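Local atomic coordinates of AA9 family lytic polysaccharide monooxygenase D (Myceliophthora thermophila, PDB entry 5UFV), a protein that uses a reduced copper centre and O2 or H2O2 to cleave the glycosidic bonds of cellulose oxidatively, giving C1-oxidised products. Residues 117-126 with 206-217; 78-86 with 97-108. All coordinates share one frame; numbering follows the deposited sequence.

Both segments of contact 2 come before those of contact 1 in the chain. Contact 2 (78-86 with 97-108) is a buried strand pair near the middle of the molecule. Contact 1 (117-126 with 206-217) joins two loops further out, with its centre about 23 Å from that of contact 2. They still touch: Trp126 CD2 lies 3.3 Å from Gly78 N, and Tyr217 OH lies 3.5 Å from Pro79 CG. The copper, held by His1, His75 and Tyr169, is close to neither. The side chain of Pro79 is about 13 Å from the copper ion. The side chain of Ile208 is about 14 Å from the copper ion. Asn209 comes within about 6 Å of His161, a probable O2-binding residue, measured between side chains.

Contact 1: 117-126 with 206-217; sequences FLDTETPSGW and FNINDHSLPQEY
Asp119 OD2 receives two donors from 206-217. Asn209 ND2 meets its anti lone pair at 3.2 Å in a nearly straight bond, and His211 NE2 adds a weak one. The main bond from His211 NE2 goes to Asp119 OD1 (2.9 Å). This His-carboxylate pair ties together two irregular loops of the AA9 beta-sandwich. The carboxylate stands almost square to the imidazole, with the planes 88° apart. It sits at the ring edge, which leaves one face of His211 to stack on Phe117. The ring centroids are 3.9 Å apart and the planes tilt by 20°. Both contacts would help to fix the rotation of the imidazole.

Next to this, Gln215 bends at chi2 (-67°) and turns its amide back to 117-126. Its OE1 takes the backbone N of Leu118 at 2.8 Å, in a bond that runs close to the C=O direction. Leu118 CB packs on Ile208 CG1 (3.8 Å). Leu118 O is bonded by Trp126 NE1, in the plane of the indole. That indole points its far edge at the face of Tyr217, whose hydroxyl bonds to Asn203 O. The closest atoms of this T-shaped pair are Trp126 CH2 and Tyr217 CG, at 3.6 Å.

Contact 2: 78-86 with 97-108; sequences GPILVWMYK and SGAGWFKIDEAG
The side chains of Tyr85 and Trp101 cross at about a right angle, and their ring planes are 50° apart. Tyr85 CB sits over the six-membered ring of the indole, 3.5 Å from its centroid. With CG anti to the backbone N (chi1 177°), the phenol ring turns toward the five-membered ring. The CD2 edge of Tyr85 faces that ring, with CD2 3.4 Å from Trp101 NE1. The phenol runs on to Ser97, where Tyr85 OH gives a short bond to a lone pair of Ser97 O (2.5 Å). Trp101 NE1 bonds to Gly96 O. With an alanine in place of Trp101, Tyr85 would probably lose the aromatic face under it and Gly96 O its indole donor, and a gap is likely to open beside Trp83.

Trp83 lies on the same face of the sheet. Lys103 CG stands over its six-membered ring, 3.7 Å from the centroid. The lysine chain then bends at chi3, and NZ reaches Glu106 OE1 in a salt bridge (2.9 Å). Pro220 O and Pro222 O also take bonds from this NZ.

The strands are antiparallel neighbours in the mixed sheet of the AA9 sandwich, and strand 149-159 flanks 80-86 on its other edge. A classic beta bulge breaks the register, with Ile104 and Asp105 both opposite Val82. Val82 O accepts from Ile104 N at 2.9 Å and weakly from Asp105 N.

On the other face, Phe102 takes the crowded position between its backbone N and carbonyl carbon (chi1 59°). This lays its ring over Met84 O, while CZ touches Met84 CB at 3.6 Å. The Met84 chain runs on to Ile104, and SD rests 3.7 Å from Ile104 CD1. Val82 and Asp105 lie side by side through their CB atoms, and Asp105 OD2 bonds to Ser140 OG and Trp138 NE1.

Contact 1: 117-126 with 206-217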
loop_
_atom_site.group_PDB
_atom_site.type_symbol
_atom_site.label_atom_id
_atom_site.label_comp_id
_atom_site.label_asym_id
_atom_site.label_seq_id
_atom_site.Cartn_x
_atom_site.Cartn_y
_atom_site.Cartn_z
ATOM N N PHE A 117 17.851 -12.098 10.860
ATOM C CA PHE A 117 18.348 -11.126 9.907
ATOM C C PHE A 117 17.262 -10.685 8.929
ATOM O O PHE A 117 16.148 -11.231 8.914
ATOM C CB PHE A 117 19.511 -11.720 9.119
ATOM C CG PHE A 117 20.580 -12.310 9.980
ATOM C CD1 PHE A 117 21.616 -11.522 10.460
ATOM C CD2 PHE A 117 20.550 -13.665 10.316
ATOM C CE1 PHE A 117 22.605 -12.078 11.259
ATOM C CE2 PHE A 117 21.545 -14.227 11.118
ATOM C CZ PHE A 117 22.574 -13.431 11.584
ATOM N N LEU A 118 17.618 -9.705 8.100
ATOM C CA LEU A 118 16.741 -9.180 7.053
ATOM C C LEU A 118 16.273 -10.275 6.124
ATOM O O LEU A 118 15.136 -10.219 5.654
ATOM C CB LEU A 118 17.435 -8.097 6.214
ATOM C CG LEU A 118 17.785 -6.768 6.892
ATOM C CD1 LEU A 118 18.673 -5.934 5.988
ATOM C CD2 LEU A 118 16.557 -5.967 7.288
ATOM N N ASP A 119 17.138 -11.257 5.858
ATOM C CA ASP A 119 16.796 -12.364 4.961
ATOM C C ASP A 119 16.258 -13.614 5.669
ATOM O O ASP A 119 15.965 -14.595 5.009
ATOM C CB ASP A 119 17.983 -12.732 4.068
ATOM C CG ASP A 119 19.075 -13.489 4.797
ATOM O OD1 ASP A 119 19.168 -13.405 6.039
ATOM O OD2 ASP A 119 19.882 -14.154 4.111
ATOM N N THR A 120 16.100 -13.579 6.991
ATOM C CA THR A 120 15.607 -14.749 7.701
ATOM C C THR A 120 14.147 -15.030 7.350
ATOM O O THR A 120 13.313 -14.130 7.376
ATOM C CB THR A 120 15.742 -14.585 9.217
ATOM O OG1 THR A 120 17.128 -14.526 9.550
ATOM C CG2 THR A 120 15.073 -15.772 9.971
ATOM N N GLU A 121 13.863 -16.299 7.069
ATOM C CA GLU A 121 12.557 -16.763 6.614
ATOM C C GLU A 121 11.604 -17.139 7.766
ATOM O O GLU A 121 10.482 -16.663 7.801
ATOM C CB GLU A 121 12.751 -17.933 5.645
ATOM C CG GLU A 121 11.459 -18.530 5.092
ATOM C CD GLU A 121 10.732 -17.654 4.076
ATOM O OE1 GLU A 121 11.256 -16.590 3.648
ATOM O OE2 GLU A 121 9.613 -18.067 3.696
ATOM N N THR A 122 12.038 -17.997 8.686
ATOM C CA THR A 122 11.316 -18.198 9.957
ATOM C C THR A 122 12.293 -18.177 11.124
ATOM O O THR A 122 13.358 -18.786 11.041
ATOM C CB THR A 122 10.535 -19.530 10.046
ATOM O OG1 THR A 122 11.465 -20.610 10.030
ATOM C CG2 THR A 122 9.556 -19.700 8.886
ATOM N N PRO A 123 11.958 -17.460 12.199
ATOM C CA PRO A 123 10.805 -16.553 12.262
ATOM C C PRO A 123 11.126 -15.148 11.680
ATOM O O PRO A 123 11.913 -14.388 12.263
ATOM C CB PRO A 123 10.559 -16.450 13.763
ATOM C CG PRO A 123 11.938 -16.548 14.370
ATOM C CD PRO A 123 12.793 -17.344 13.410
ATOM N N SER A 124 10.511 -14.805 10.555
ATOM C CA SER A 124 10.767 -13.516 9.902
ATOM C C SER A 124 10.665 -12.303 10.843
ATOM O O SER A 124 9.752 -12.191 11.643
ATOM C CB SER A 124 9.803 -13.312 8.719
ATOM O OG SER A 124 9.850 -11.962 8.282
ATOM N N GLY A 125 11.582 -11.369 10.713
ATOM C CA GLY A 125 11.481 -10.125 11.472
ATOM C C GLY A 125 10.655 -9.026 10.820
ATOM O O GLY A 125 10.714 -7.870 11.254
ATOM N N TRP A 126 9.891 -9.378 9.784
ATOM C CA TRP A 126 9.040 -8.418 9.079
ATOM C C TRP A 126 7.555 -8.621 9.393
ATOM O O TRP A 126 7.048 -9.748 9.421
ATOM C CB TRP A 126 9.214 -8.583 7.580
ATOM C CG TRP A 126 10.609 -8.439 7.061
ATOM C CD1 TRP A 126 11.578 -9.401 7.009
ATOM C CD2 TRP A 126 11.159 -7.274 6.454
ATOM N NE1 TRP A 126 12.707 -8.889 6.423
ATOM C CE2 TRP A 126 12.472 -7.585 6.072
ATOM C CE3 TRP A 126 10.663 -5.995 6.197
ATOM C CZ2 TRP A 126 13.302 -6.659 5.439
ATOM C CZ3 TRP A 126 11.482 -5.076 5.593
ATOM C CH2 TRP A 126 12.796 -5.407 5.216
ATOM N N PHE A 206 19.179 -3.971 -3.235
ATOM C CA PHE A 206 20.327 -4.178 -2.343
ATOM C C PHE A 206 20.453 -5.670 -2.025
ATOM O O PHE A 206 19.540 -6.449 -2.317
ATOM C CB PHE A 206 20.191 -3.342 -1.045
ATOM C CG PHE A 206 19.097 -3.811 -0.126
ATOM C CD1 PHE A 206 17.771 -3.530 -0.411
ATOM C CD2 PHE A 206 19.394 -4.547 1.016
ATOM C CE1 PHE A 206 16.766 -3.958 0.437
ATOM C CE2 PHE A 206 18.397 -4.985 1.863
ATOM C CZ PHE A 206 17.082 -4.692 1.576
ATOM N N ASN A 207 21.579 -6.054 -1.436
ATOM C CA ASN A 207 21.838 -7.459 -1.178
ATOM C C ASN A 207 21.344 -7.871 0.195
ATOM O O ASN A 207 22.074 -7.832 1.191
ATOM C CB ASN A 207 23.314 -7.789 -1.325
ATOM C CG ASN A 207 23.569 -9.284 -1.360
ATOM O OD1 ASN A 207 22.661 -10.103 -1.164
ATOM N ND2 ASN A 207 24.811 -9.650 -1.612
ATOM N N ILE A 208 20.099 -8.307 0.225
ATOM C CA ILE A 208 19.436 -8.647 1.467
ATOM C C ILE A 208 20.130 -9.810 2.189
ATOM O O ILE A 208 20.069 -9.917 3.401
ATOM C CB ILE A 208 17.920 -8.933 1.217
ATOM C CG1 ILE A 208 17.140 -8.788 2.526
ATOM C CG2 ILE A 208 17.707 -10.298 0.530
ATOM C CD1 ILE A 208 15.642 -8.807 2.382
ATOM N N ASN A 209 20.814 -10.658 1.436
ATOM C CA ASN A 209 21.493 -11.802 2.005
ATOM C C ASN A 209 22.874 -11.438 2.527
ATOM O O ASN A 209 23.588 -12.308 2.976
ATOM C CB ASN A 209 21.604 -12.928 0.964
ATOM C CG ASN A 209 20.278 -13.215 0.274
ATOM O OD1 ASN A 209 20.141 -13.092 -0.939
ATOM N ND2 ASN A 209 19.294 -13.576 1.052
ATOM N N ASP A 210 23.247 -10.168 2.494
ATOM C CA ASP A 210 24.550 -9.764 2.999
ATOM C C ASP A 210 24.465 -9.336 4.460
ATOM O O ASP A 210 24.037 -8.215 4.770
ATOM C CB ASP A 210 25.099 -8.615 2.173
ATOM C CG ASP A 210 26.483 -8.179 2.611
ATOM O OD1 ASP A 210 27.050 -8.706 3.599
ATOM O OD2 ASP A 210 27.000 -7.279 1.940
ATOM N N HIS A 211 24.936 -10.222 5.334
ATOM C CA HIS A 211 24.804 -10.049 6.776
ATOM C C HIS A 211 25.776 -9.025 7.355
ATOM O O HIS A 211 25.678 -8.705 8.534
ATOM C CB HIS A 211 24.951 -11.405 7.490
ATOM C CG HIS A 211 23.792 -12.328 7.264
ATOM N ND1 HIS A 211 23.587 -13.463 8.020
ATOM C CD2 HIS A 211 22.764 -12.273 6.380
ATOM C CE1 HIS A 211 22.490 -14.076 7.604
ATOM N NE2 HIS A 211 21.970 -13.371 6.612
ATOM N N SER A 212 26.694 -8.504 6.538
ATOM C CA SER A 212 27.660 -7.490 6.999
ATOM C C SER A 212 27.091 -6.084 6.998
ATOM O O SER A 212 27.608 -5.193 7.664
ATOM C CB SER A 212 28.931 -7.541 6.167
ATOM O OG SER A 212 29.631 -8.724 6.490
ATOM N N LEU A 213 26.010 -5.902 6.259
ATOM C CA LEU A 213 25.280 -4.648 6.267
ATOM C C LEU A 213 24.610 -4.406 7.621
ATOM O O LEU A 213 24.456 -5.339 8.423
ATOM C CB LEU A 213 24.208 -4.654 5.161
ATOM C CG LEU A 213 24.715 -4.738 3.713
ATOM C CD1 LEU A 213 23.553 -4.534 2.748
ATOM C CD2 LEU A 213 25.857 -3.745 3.432
ATOM N N PRO A 214 24.209 -3.146 7.878
ATOM C CA PRO A 214 23.366 -2.901 9.036
ATOM C C PRO A 214 22.041 -3.610 8.844
ATOM O O PRO A 214 21.454 -3.550 7.758
ATOM C CB PRO A 214 23.156 -1.376 9.034
ATOM C CG PRO A 214 24.113 -0.820 8.041
ATOM C CD PRO A 214 24.449 -1.922 7.091
ATOM N N GLN A 215 21.593 -4.280 9.898
ATOM C CA GLN A 215 20.331 -4.989 9.890
ATOM C C GLN A 215 19.224 -4.064 10.335
ATOM O O GLN A 215 18.546 -4.320 11.308
ATOM C CB GLN A 215 20.443 -6.224 10.784
ATOM C CG GLN A 215 21.501 -7.203 10.281
ATOM C CD GLN A 215 21.103 -7.832 8.956
ATOM O OE1 GLN A 215 20.093 -8.528 8.876
ATOM N NE2 GLN A 215 21.878 -7.577 7.911
ATOM N N GLU A 216 19.076 -2.958 9.625
ATOM C CA GLU A 216 17.993 -2.002 9.859
ATOM C C GLU A 216 17.460 -1.790 8.479
ATOM O O GLU A 216 18.211 -1.915 7.533
ATOM C CB GLU A 216 18.501 -0.662 10.404
ATOM C CG GLU A 216 19.257 -0.733 11.733
ATOM C CD GLU A 216 20.407 0.303 11.868
ATOM O OE1 GLU A 216 20.396 1.361 11.174
ATOM O OE2 GLU A 216 21.343 0.060 12.684
ATOM N N TYR A 217 16.172 -1.497 8.360
ATOM C CA TYR A 217 15.571 -1.176 7.072
ATOM C C TYR A 217 14.866 0.153 7.204
ATOM O O TYR A 217 13.977 0.309 8.031
ATOM C CB TYR A 217 14.582 -2.267 6.649
ATOM C CG TYR A 217 13.946 -2.029 5.295
ATOM C CD1 TYR A 217 14.649 -2.251 4.143
ATOM C CD2 TYR A 217 12.649 -1.561 5.189
ATOM C CE1 TYR A 217 14.084 -2.021 2.909
ATOM C CE2 TYR A 217 12.060 -1.318 3.959
ATOM C CZ TYR A 217 12.777 -1.562 2.810
ATOM O OH TYR A 217 12.205 -1.316 1.568
#

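Contact 2: 78-86 with 97-108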
loop_
_atom_site.group_PDB
_atom_site.type_symbol
_atom_site.label_atom_id
_atom_site.label_comp_id
_atom_site.label_asym_id
_atom_site.label_seq_id
_atom_site.Cartn_x
_atom_site.Cartn_y
_atom_site.Cartn_z
ATOM N N GLY A 78 9.753 -7.889 3.574
ATOM C CA GLY A 78 9.653 -6.603 2.945
ATOM C C GLY A 78 8.599 -5.756 3.644
ATOM O O GLY A 78 7.822 -6.250 4.470
ATOM N N PRO A 79 8.558 -4.459 3.319
ATOM C CA PRO A 79 7.612 -3.563 3.956
ATOM C C PRO A 79 6.159 -3.575 3.434
ATOM O O PRO A 79 5.858 -4.069 2.345
ATOM C CB PRO A 79 8.236 -2.187 3.712
ATOM C CG PRO A 79 8.954 -2.339 2.440
ATOM C CD PRO A 79 9.532 -3.725 2.497
ATOM N N ILE A 80 5.288 -3.024 4.262
ATOM C CA ILE A 80 3.909 -2.776 3.938
ATOM C C ILE A 80 3.779 -1.267 3.905
ATOM O O ILE A 80 4.231 -0.605 4.830
ATOM C CB ILE A 80 2.999 -3.277 5.079
ATOM C CG1 ILE A 80 3.189 -4.771 5.275
ATOM C CG2 ILE A 80 1.551 -2.953 4.794
ATOM C CD1 ILE A 80 2.411 -5.324 6.436
ATOM N N LEU A 81 3.160 -0.733 2.858
ATOM C CA LEU A 81 2.827 0.672 2.813
ATOM C C LEU A 81 1.358 0.890 2.460
ATOM O O LEU A 81 0.823 0.215 1.578
ATOM C CB LEU A 81 3.686 1.375 1.784
ATOM C CG LEU A 81 5.169 1.520 2.159
ATOM C CD1 LEU A 81 5.954 0.260 1.852
ATOM C CD2 LEU A 81 5.781 2.704 1.417
ATOM N N VAL A 82 0.720 1.842 3.142
ATOM C CA VAL A 82 -0.624 2.220 2.826
ATOM C C VAL A 82 -0.666 3.704 2.643
ATOM O O VAL A 82 -0.248 4.439 3.520
ATOM C CB VAL A 82 -1.580 1.867 3.954
ATOM C CG1 VAL A 82 -3.012 2.130 3.504
ATOM C CG2 VAL A 82 -1.369 0.420 4.409
ATOM N N TRP A 83 -1.185 4.145 1.506
ATOM C CA TRP A 83 -1.174 5.533 1.134
ATOM C C TRP A 83 -2.554 5.997 0.796
ATOM O O TRP A 83 -3.429 5.216 0.507
ATOM C CB TRP A 83 -0.391 5.747 -0.148
ATOM C CG TRP A 83 0.996 5.185 -0.254
ATOM C CD1 TRP A 83 1.353 3.868 -0.336
ATOM C CD2 TRP A 83 2.207 5.937 -0.397
ATOM N NE1 TRP A 83 2.722 3.755 -0.470
ATOM C CE2 TRP A 83 3.266 5.008 -0.519
ATOM C CE3 TRP A 83 2.499 7.303 -0.430
ATOM C CZ2 TRP A 83 4.578 5.398 -0.683
ATOM C CZ3 TRP A 83 3.816 7.691 -0.589
ATOM C CH2 TRP A 83 4.834 6.748 -0.721
ATOM N N MET A 84 -2.703 7.306 0.741
ATOM C CA MET A 84 -3.926 7.939 0.331
ATOM C C MET A 84 -3.605 9.096 -0.588
ATOM O O MET A 84 -2.472 9.539 -0.684
ATOM C CB MET A 84 -4.721 8.431 1.552
ATOM C CG MET A 84 -5.400 7.313 2.301
ATOM S SD MET A 84 -6.501 7.806 3.658
ATOM C CE MET A 84 -8.011 8.236 2.783
ATOM N N TYR A 85 -4.633 9.592 -1.255
ATOM C CA TYR A 85 -4.463 10.583 -2.291
ATOM C C TYR A 85 -5.773 11.314 -2.415
ATOM O O TYR A 85 -6.815 10.694 -2.628
ATOM C CB TYR A 85 -4.091 9.896 -3.613
ATOM C CG TYR A 85 -3.957 10.818 -4.785
ATOM C CD1 TYR A 85 -5.076 11.378 -5.397
ATOM C CD2 TYR A 85 -2.722 11.111 -5.303
ATOM C CE1 TYR A 85 -4.960 12.235 -6.475
ATOM C CE2 TYR A 85 -2.589 11.950 -6.390
ATOM C CZ TYR A 85 -3.713 12.517 -6.976
ATOM O OH TYR A 85 -3.551 13.351 -8.060
ATOM N N LYS A 86 -5.699 12.630 -2.287
ATOM C CA LYS A 86 -6.863 13.481 -2.366
ATOM C C LYS A 86 -7.229 13.788 -3.814
ATOM O O LYS A 86 -6.545 14.564 -4.470
ATOM C CB LYS A 86 -6.584 14.782 -1.618
ATOM C CG LYS A 86 -7.710 15.804 -1.677
ATOM C CD LYS A 86 -8.751 15.560 -0.619
ATOM C CE LYS A 86 -10.039 16.325 -0.898
ATOM N NZ LYS A 86 -9.850 17.785 -0.783
ATOM N N SER A 97 -2.261 11.226 -10.302
ATOM C CA SER A 97 -0.992 11.773 -10.811
ATOM C C SER A 97 -0.543 12.945 -9.979
ATOM O O SER A 97 -1.336 13.539 -9.243
ATOM C CB SER A 97 -1.129 12.230 -12.252
ATOM O OG SER A 97 -2.071 13.284 -12.309
ATOM N N GLY A 98 0.733 13.271 -10.114
ATOM C CA GLY A 98 1.333 14.345 -9.329
ATOM C C GLY A 98 1.712 13.896 -7.925
ATOM O O GLY A 98 1.645 12.712 -7.591
ATOM N N ALA A 99 2.104 14.852 -7.093
ATOM C CA ALA A 99 2.610 14.565 -5.766
ATOM C C ALA A 99 1.487 14.774 -4.797
ATOM O O ALA A 99 1.478 15.720 -4.024
ATOM C CB ALA A 99 3.781 15.464 -5.442
ATOM N N GLY A 100 0.511 13.886 -4.873
ATOM C CA GLY A 100 -0.606 13.889 -3.959
ATOM C C GLY A 100 -0.571 12.733 -2.993
ATOM O O GLY A 100 -1.326 12.723 -2.015
ATOM N N TRP A 101 0.274 11.740 -3.228
ATOM C CA TRP A 101 0.258 10.548 -2.357
ATOM C C TRP A 101 0.963 10.747 -1.019
ATOM O O TRP A 101 2.138 11.143 -0.959
ATOM C CB TRP A 101 0.898 9.365 -3.042
ATOM C CG TRP A 101 0.143 8.953 -4.232
ATOM C CD1 TRP A 101 0.371 9.354 -5.493
ATOM C CD2 TRP A 101 -0.980 8.053 -4.281
ATOM N NE1 TRP A 101 -0.514 8.761 -6.332
ATOM C CE2 TRP A 101 -1.368 7.962 -5.608
ATOM C CE3 TRP A 101 -1.691 7.325 -3.326
ATOM C CZ2 TRP A 101 -2.444 7.160 -6.023
ATOM C CZ3 TRP A 101 -2.749 6.512 -3.738
ATOM C CH2 TRP A 101 -3.105 6.433 -5.071
ATOM N N PHE A 102 0.261 10.438 0.056
ATOM C CA PHE A 102 0.868 10.472 1.361
ATOM C C PHE A 102 0.602 9.157 2.097
ATOM O O PHE A 102 -0.452 8.558 1.949
ATOM C CB PHE A 102 0.345 11.695 2.132
ATOM C CG PHE A 102 -1.151 11.703 2.320
ATOM C CD1 PHE A 102 -1.979 12.280 1.375
ATOM C CD2 PHE A 102 -1.729 11.134 3.457
ATOM C CE1 PHE A 102 -3.351 12.293 1.546
ATOM C CE2 PHE A 102 -3.108 11.142 3.633
ATOM C CZ PHE A 102 -3.917 11.727 2.673
ATOM N N LYS A 103 1.578 8.725 2.894
ATOM C CA LYS A 103 1.458 7.523 3.720
ATOM C C LYS A 103 0.602 7.766 4.940
ATOM O O LYS A 103 0.772 8.764 5.642
ATOM C CB LYS A 103 2.838 7.047 4.183
ATOM C CG LYS A 103 3.596 6.296 3.101
ATOM C CD LYS A 103 5.109 6.426 3.200
ATOM C CE LYS A 103 5.705 5.602 4.331
ATOM N NZ LYS A 103 7.192 5.628 4.343
ATOM N N ILE A 104 -0.286 6.813 5.212
ATOM C CA ILE A 104 -1.009 6.775 6.463
ATOM C C ILE A 104 -0.582 5.616 7.367
ATOM O O ILE A 104 -0.831 5.656 8.551
ATOM C CB ILE A 104 -2.527 6.720 6.229
ATOM C CG1 ILE A 104 -2.945 5.415 5.603
ATOM C CG2 ILE A 104 -2.972 7.870 5.329
ATOM C CD1 ILE A 104 -4.444 5.319 5.459
ATOM N N ASP A 105 0.033 4.581 6.806
ATOM C CA ASP A 105 0.490 3.435 7.592
ATOM C C ASP A 105 1.760 2.828 6.975
ATOM O O ASP A 105 2.045 3.021 5.798
ATOM C CB ASP A 105 -0.624 2.391 7.672
ATOM C CG ASP A 105 -0.546 1.520 8.932
ATOM O OD1 ASP A 105 0.286 1.820 9.823
ATOM O OD2 ASP A 105 -1.330 0.536 9.047
ATOM N N GLU A 106 2.532 2.107 7.771
ATOM C CA GLU A 106 3.719 1.414 7.256
ATOM C C GLU A 106 4.219 0.400 8.279
ATOM O O GLU A 106 4.024 0.571 9.466
ATOM C CB GLU A 106 4.848 2.398 6.952
ATOM C CG GLU A 106 5.344 3.133 8.208
ATOM C CD GLU A 106 6.577 4.010 7.996
ATOM O OE1 GLU A 106 7.051 4.213 6.825
ATOM O OE2 GLU A 106 7.073 4.513 9.043
ATOM N N ALA A 107 4.858 -0.660 7.809
ATOM C CA ALA A 107 5.482 -1.615 8.708
ATOM C C ALA A 107 6.670 -2.193 7.989
ATOM O O ALA A 107 6.613 -2.409 6.775
ATOM C CB ALA A 107 4.508 -2.704 9.108
ATOM N N GLY A 108 7.749 -2.411 8.732
ATOM C CA GLY A 108 8.979 -2.908 8.184
ATOM C C GLY A 108 9.580 -3.980 9.053
ATOM O O GLY A 108 8.912 -4.916 9.438
HETATM O O HOH W 1 6.988 -5.687 6.924
HETATM O O HOH W 2 -3.524 14.398 -1.729
#